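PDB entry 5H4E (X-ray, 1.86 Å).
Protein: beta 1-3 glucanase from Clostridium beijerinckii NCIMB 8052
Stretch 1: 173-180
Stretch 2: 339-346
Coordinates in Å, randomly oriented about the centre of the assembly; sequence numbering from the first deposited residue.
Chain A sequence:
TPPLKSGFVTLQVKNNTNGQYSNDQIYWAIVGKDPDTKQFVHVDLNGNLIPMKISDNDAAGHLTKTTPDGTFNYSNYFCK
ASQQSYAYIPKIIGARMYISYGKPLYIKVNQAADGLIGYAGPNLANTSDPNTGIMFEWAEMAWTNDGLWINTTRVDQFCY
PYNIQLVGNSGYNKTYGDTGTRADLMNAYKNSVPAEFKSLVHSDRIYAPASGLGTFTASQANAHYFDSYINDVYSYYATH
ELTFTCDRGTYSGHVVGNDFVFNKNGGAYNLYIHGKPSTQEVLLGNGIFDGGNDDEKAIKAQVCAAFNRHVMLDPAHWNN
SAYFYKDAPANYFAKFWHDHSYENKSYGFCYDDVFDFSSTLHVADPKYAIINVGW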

ATOM      1  N   ASN A 173      15.005 -15.589   4.590  1.00 19.49           N
ATOM      2  CA  ASN A 173      15.784 -14.377   4.363  1.00 21.11           C
ATOM      3  C   ASN A 173      15.485 -13.839   2.974  1.00 19.25           C
ATOM      4  O   ASN A 173      16.041 -14.325   1.988  1.00 19.98           O
ATOM      5  CB  ASN A 173      17.292 -14.652   4.533  1.00 24.07           C
ATOM      6  CG  ASN A 173      18.092 -13.379   4.809  1.00 23.41           C
ATOM      7  OD1 ASN A 173      17.793 -12.317   4.269  1.00 20.94           O
ATOM      8  ND2 ASN A 173      19.095 -13.484   5.670  1.00 25.14           N
ATOM      9  N   LYS A 174      14.588 -12.855   2.900  1.00 17.50           N
ATOM     10  CA  LYS A 174      14.149 -12.303   1.622  1.00 17.93           C
ATOM     11  C   LYS A 174      14.154 -10.778   1.633  1.00 16.55           C
ATOM     12  O   LYS A 174      13.963 -10.160   2.672  1.00 16.39           O
ATOM     13  CB  LYS A 174      12.746 -12.804   1.267  1.00 19.26           C
ATOM     14  CG  LYS A 174      12.647 -14.312   1.057  1.00 21.62           C
ATOM     15  CD  LYS A 174      13.529 -14.775  -0.094  1.00 28.23           C
ATOM     16  CE  LYS A 174      13.050 -14.237  -1.432  1.00 32.09           C
ATOM     17  NZ  LYS A 174      13.873 -14.765  -2.572  1.00 32.96           N
ATOM     18  N   THR A 175      14.356 -10.193   0.457  1.00 15.18           N
ATOM     19  CA  THR A 175      14.392  -8.740   0.290  1.00 16.87           C
ATOM     20  C   THR A 175      13.499  -8.322  -0.874  1.00 17.21           C
ATOM     21  O   THR A 175      13.740  -8.709  -2.019  1.00 17.82           O
ATOM     22  CB  THR A 175      15.834  -8.231   0.040  1.00 19.43           C
ATOM     23  OG1 THR A 175      16.658  -8.588   1.155  1.00 18.44           O
ATOM     24  CG2 THR A 175      15.866  -6.704  -0.133  1.00 17.95           C
ATOM     25  N   TYR A 176      12.461  -7.542  -0.573  1.00 18.32           N
ATOM     26  CA  TYR A 176      11.556  -7.031  -1.600  1.00 16.73           C
ATOM     27  C   TYR A 176      11.485  -5.510  -1.537  1.00 17.90           C
ATOM     28  O   TYR A 176      11.410  -4.930  -0.450  1.00 17.51           O
ATOM     29  CB  TYR A 176      10.145  -7.597  -1.444  1.00 17.34           C
ATOM     30  CG  TYR A 176      10.016  -9.091  -1.616  1.00 19.85           C
ATOM     31  CD1 TYR A 176      10.925  -9.809  -2.387  1.00 20.31           C
ATOM     32  CD2 TYR A 176       8.962  -9.780  -1.032  1.00 18.80           C
ATOM     33  CE1 TYR A 176      10.796 -11.182  -2.554  1.00 22.73           C
ATOM     34  CE2 TYR A 176       8.821 -11.157  -1.195  1.00 20.48           C
ATOM     35  CZ  TYR A 176       9.749 -11.848  -1.957  1.00 25.73           C
ATOM     36  OH  TYR A 176       9.632 -13.213  -2.129  1.00 26.98           O
ATOM     37  N   GLY A 177      11.501  -4.875  -2.705  1.00 17.80           N
ATOM     38  CA  GLY A 177      11.318  -3.437  -2.800  1.00 15.47           C
ATOM     39  C   GLY A 177      11.882  -2.882  -4.091  1.00 18.87           C
ATOM     40  O   GLY A 177      12.117  -3.637  -5.047  1.00 17.08           O
ATOM     41  N   ASP A 178      12.067  -1.562  -4.135  1.00 15.89           N
ATOM     42  CA  ASP A 178      12.531  -0.879  -5.346  1.00 17.94           C
ATOM     43  C   ASP A 178      13.969  -1.207  -5.684  1.00 17.95           C
ATOM     44  O   ASP A 178      14.784  -1.438  -4.791  1.00 21.82           O
ATOM     45  CB  ASP A 178      12.429   0.641  -5.190  1.00 15.49           C
ATOM     46  CG  ASP A 178      11.068   1.088  -4.722  1.00 18.13           C
ATOM     47  OD1 ASP A 178      10.066   0.521  -5.200  1.00 15.88           O
ATOM     48  OD2 ASP A 178      11.005   1.979  -3.858  1.00 17.24           O
ATOM     49  N   THR A 179      14.292  -1.156  -6.970  1.00 15.70           N
ATOM     50  CA  THR A 179      15.688  -1.167  -7.401  1.00 19.42           C
ATOM     51  C   THR A 179      15.978   0.111  -8.163  1.00 22.42           C
ATOM     52  O   THR A 179      15.146   0.563  -8.949  1.00 21.39           O
ATOM     53  CB  THR A 179      16.019  -2.359  -8.310  1.00 22.17           C
ATOM     54  OG1 THR A 179      15.259  -2.247  -9.524  1.00 23.45           O
ATOM     55  CG2 THR A 179      15.673  -3.651  -7.617  1.00 21.62           C
ATOM     56  N   GLY A 180      17.153   0.694  -7.939  1.00 21.58           N
ATOM     57  CA  GLY A 180      17.534   1.886  -8.680  1.00 21.32           C
ATOM     58  C   GLY A 180      17.503   3.143  -7.842  1.00 21.09           C
ATOM     59  O   GLY A 180      16.946   3.148  -6.745  1.00 22.87           O
ATOM     60  N   ASP A 339       8.435  -3.692 -12.831  1.00 16.47           N
ATOM     61  CA  ASP A 339       9.586  -3.769 -13.729  1.00 16.92           C
ATOM     62  C   ASP A 339      10.835  -3.190 -13.076  1.00 18.52           C
ATOM     63  O   ASP A 339      11.939  -3.324 -13.612  1.00 20.12           O
ATOM     64  CB  ASP A 339       9.307  -3.043 -15.052  1.00 17.31           C
ATOM     65  CG  ASP A 339       8.412  -3.845 -15.982  1.00 19.43           C
ATOM     66  OD1 ASP A 339       8.230  -5.061 -15.760  1.00 18.67           O
ATOM     67  OD2 ASP A 339       7.892  -3.254 -16.951  1.00 20.10           O
ATOM     68  N   HIS A 340      10.668  -2.556 -11.922  1.00 15.77           N
ATOM     69  CA  HIS A 340      11.809  -1.994 -11.194  1.00 18.08           C
ATOM     70  C   HIS A 340      11.794  -2.378  -9.718  1.00 18.65           C
ATOM     71  O   HIS A 340      11.749  -1.531  -8.836  1.00 19.47           O
ATOM     72  CB  HIS A 340      11.834  -0.470 -11.366  1.00 20.74           C
ATOM     73  CG  HIS A 340      12.016  -0.058 -12.790  1.00 19.25           C
ATOM     74  ND1 HIS A 340      10.974  -0.026 -13.692  1.00 21.97           N
ATOM     75  CD2 HIS A 340      13.133   0.243 -13.495  1.00 21.53           C
ATOM     76  CE1 HIS A 340      11.436   0.317 -14.883  1.00 22.19           C
ATOM     77  NE2 HIS A 340      12.743   0.486 -14.788  1.00 23.04           N
ATOM     78  N   SER A 341      11.842  -3.677  -9.460  1.00 19.27           N
ATOM     79  CA  SER A 341      11.831  -4.189  -8.099  1.00 15.73           C
ATOM     80  C   SER A 341      12.488  -5.560  -8.076  1.00 20.27           C
ATOM     81  O   SER A 341      12.597  -6.208  -9.111  1.00 19.92           O
ATOM     82  CB  SER A 341      10.402  -4.276  -7.561  1.00 17.66           C
ATOM     83  OG  SER A 341       9.627  -5.158  -8.359  1.00 23.49           O
ATOM     84  N   TYR A 342      12.911  -6.003  -6.900  1.00 17.26           N
ATOM     85  CA  TYR A 342      13.490  -7.336  -6.769  1.00 20.47           C
ATOM     86  C   TYR A 342      12.453  -8.406  -7.105  1.00 19.82           C
ATOM     87  O   TYR A 342      11.352  -8.410  -6.539  1.00 17.58           O
ATOM     88  CB  TYR A 342      14.033  -7.552  -5.356  1.00 16.25           C
ATOM     89  CG  TYR A 342      15.195  -6.646  -5.015  1.00 21.48           C
ATOM     90  CD1 TYR A 342      16.451  -6.847  -5.578  1.00 26.02           C
ATOM     91  CD2 TYR A 342      15.037  -5.592  -4.116  1.00 21.31           C
ATOM     92  CE1 TYR A 342      17.518  -6.011  -5.267  1.00 27.23           C
ATOM     93  CE2 TYR A 342      16.102  -4.756  -3.792  1.00 24.00           C
ATOM     94  CZ  TYR A 342      17.336  -4.968  -4.371  1.00 29.24           C
ATOM     95  OH  TYR A 342      18.383  -4.126  -4.048  1.00 35.65           O
ATOM     96  N   GLU A 343      12.814  -9.296  -8.034  1.00 20.48           N
ATOM     97  CA  GLU A 343      11.947 -10.400  -8.457  1.00 19.75           C
ATOM     98  C   GLU A 343      10.588  -9.928  -8.951  1.00 20.93           C
ATOM     99  O   GLU A 343       9.605 -10.678  -8.897  1.00 20.19           O
ATOM    100  CB  GLU A 343      11.748 -11.393  -7.313  1.00 22.18           C
ATOM    101  CG  GLU A 343      13.035 -11.987  -6.805  1.00 24.59           C
ATOM    102  CD  GLU A 343      12.803 -13.002  -5.706  1.00 26.27           C
ATOM    103  OE1 GLU A 343      11.865 -13.806  -5.827  1.00 31.83           O
ATOM    104  OE2 GLU A 343      13.566 -12.997  -4.721  1.00 31.26           O
ATOM    105  N   ASN A 344      10.549  -8.693  -9.444  1.00 19.42           N
ATOM    106  CA  ASN A 344       9.314  -8.072  -9.916  1.00 20.92           C
ATOM    107  C   ASN A 344       8.167  -8.077  -8.902  1.00 21.55           C
ATOM    108  O   ASN A 344       6.996  -8.067  -9.293  1.00 22.29           O
ATOM    109  CB  ASN A 344       8.856  -8.738 -11.213  1.00 21.99           C
ATOM    110  CG  ASN A 344       9.607  -8.212 -12.423  1.00 23.22           C
ATOM    111  OD1 ASN A 344      10.808  -7.932 -12.354  1.00 23.58           O
ATOM    112  ND2 ASN A 344       8.895  -8.042 -13.531  1.00 27.04           N
ATOM    113  N   LYS A 345       8.514  -8.063  -7.614  1.00 20.53           N
ATOM    114  CA  LYS A 345       7.533  -8.047  -6.531  1.00 19.48           C
ATOM    115  C   LYS A 345       7.243  -6.617  -6.101  1.00 17.43           C
ATOM    116  O   LYS A 345       8.140  -5.903  -5.660  1.00 20.45           O
ATOM    117  CB  LYS A 345       8.027  -8.839  -5.325  1.00 22.05           C
ATOM    118  CG  LYS A 345       8.411 -10.270  -5.604  1.00 24.94           C
ATOM    119  CD  LYS A 345       7.212 -11.172  -5.595  1.00 26.87           C
ATOM    120  CE  LYS A 345       7.670 -12.628  -5.547  1.00 31.10           C
ATOM    121  NZ  LYS A 345       6.554 -13.553  -5.826  1.00 30.18           N
ATOM    122  N   SER A 346       5.992  -6.201  -6.192  1.00 18.86           N
ATOM    123  CA  SER A 346       5.664  -4.818  -5.853  1.00 20.62           C
ATOM    124  C   SER A 346       4.189  -4.675  -5.501  1.00 20.19           C
ATOM    125  O   SER A 346       3.325  -5.328  -6.114  1.00 19.19           O
ATOM    126  CB  SER A 346       6.024  -3.889  -7.028  1.00 20.88           C
ATOM    127  OG  SER A 346       5.707  -2.531  -6.738  1.00 19.52           O
TER
HETATM  128  O   HOH W   1      10.899 -14.656  -3.689  1.00 33.51           O
HETATM  129  O   HOH W   2      14.655 -10.740  -3.755  1.00 27.68           O
HETATM  130  O   HOH W   3      10.666  -6.608  -4.649  1.00 18.55           O
HETATM  131  O   HOH W   4       9.212  -0.938  -7.122  1.00 26.00           O
HETATM  132  O   HOH W   5      17.745  -1.359  -4.518  1.00 31.77           O

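The backbone part of this contact is short. Asp178 and Ser341 face each other in a single beta bridge, their CA atoms 4.4 Å apart, and the two hydrogen bonds that make it come from the neighbouring residues. Tyr342 N donates to Gly177 O at 3.1 Å, and Thr179 N donates to His340 O at 3.2 Å, both with open angles of 153° and 163°. Two backbone amides and two carbonyls are thus paired directly across the contact.

Beyond the bridge the backbones no longer pair, and water serves the polar groups left between them. Water 3 accepts from Gly177 N at 2.7 Å and lies within donating distance of Tyr342 O (2.7 Å) and Lys345 O (2.8 Å), though it has more acceptors in reach than protons to give. Tyr342 O is not left to water alone, since Lys345 N donates to it at 3.1 Å within its own stretch; Asn344 N likewise donates to Ser341 O at 3.2 Å. These two bonds lie within the second stretch, where Glu343 and Lys345 both point CA-to-CB toward the first.

Charge is settled at the end of the contact. Lys174, its CA-to-CB bond sideways, bends through three m rotamers to bring NZ 2.8 Å from Glu343 OE2, a salt bridge with a hydrogen bond inside it. Both carboxylate oxygens are used: water 2 donates to Glu343 OE2 at 2.7 Å and to Thr175 O at 2.8 Å, while water 1 donates to Glu343 OE1 at 2.5 Å. Water 1 also lies 2.5 Å from Tyr176 OH and accepts a weak bond from Lys174 NZ at 3.2 Å, so one solvent site ties three side chains together.

Water 5 plays a similar part for the other tyrosine, donating to Asp178 O at 3.0 Å and sitting 2.9 Å from Tyr342 OH.

The two tyrosines also offer ring faces to aliphatic carbons, each from the opposite stretch. Thr179 CG2 stands 3.7 Å from the centroid of the Tyr342 ring, only 5° off its normal, and Lys345 CG lies 4.1 Å from the centroid of the Tyr176 ring, 15° off. Lys345 NZ, meanwhile, is hydrogen-bonded elsewhere in the structure.

Gly177 has backbone angles of 158/-164, at which a CB would be jammed against the carbonyl O of Tyr176; that alone calls for glycine. The rule to read here is economy: two direct amide bonds, one salt bridge, and water for much of the remaining polarity.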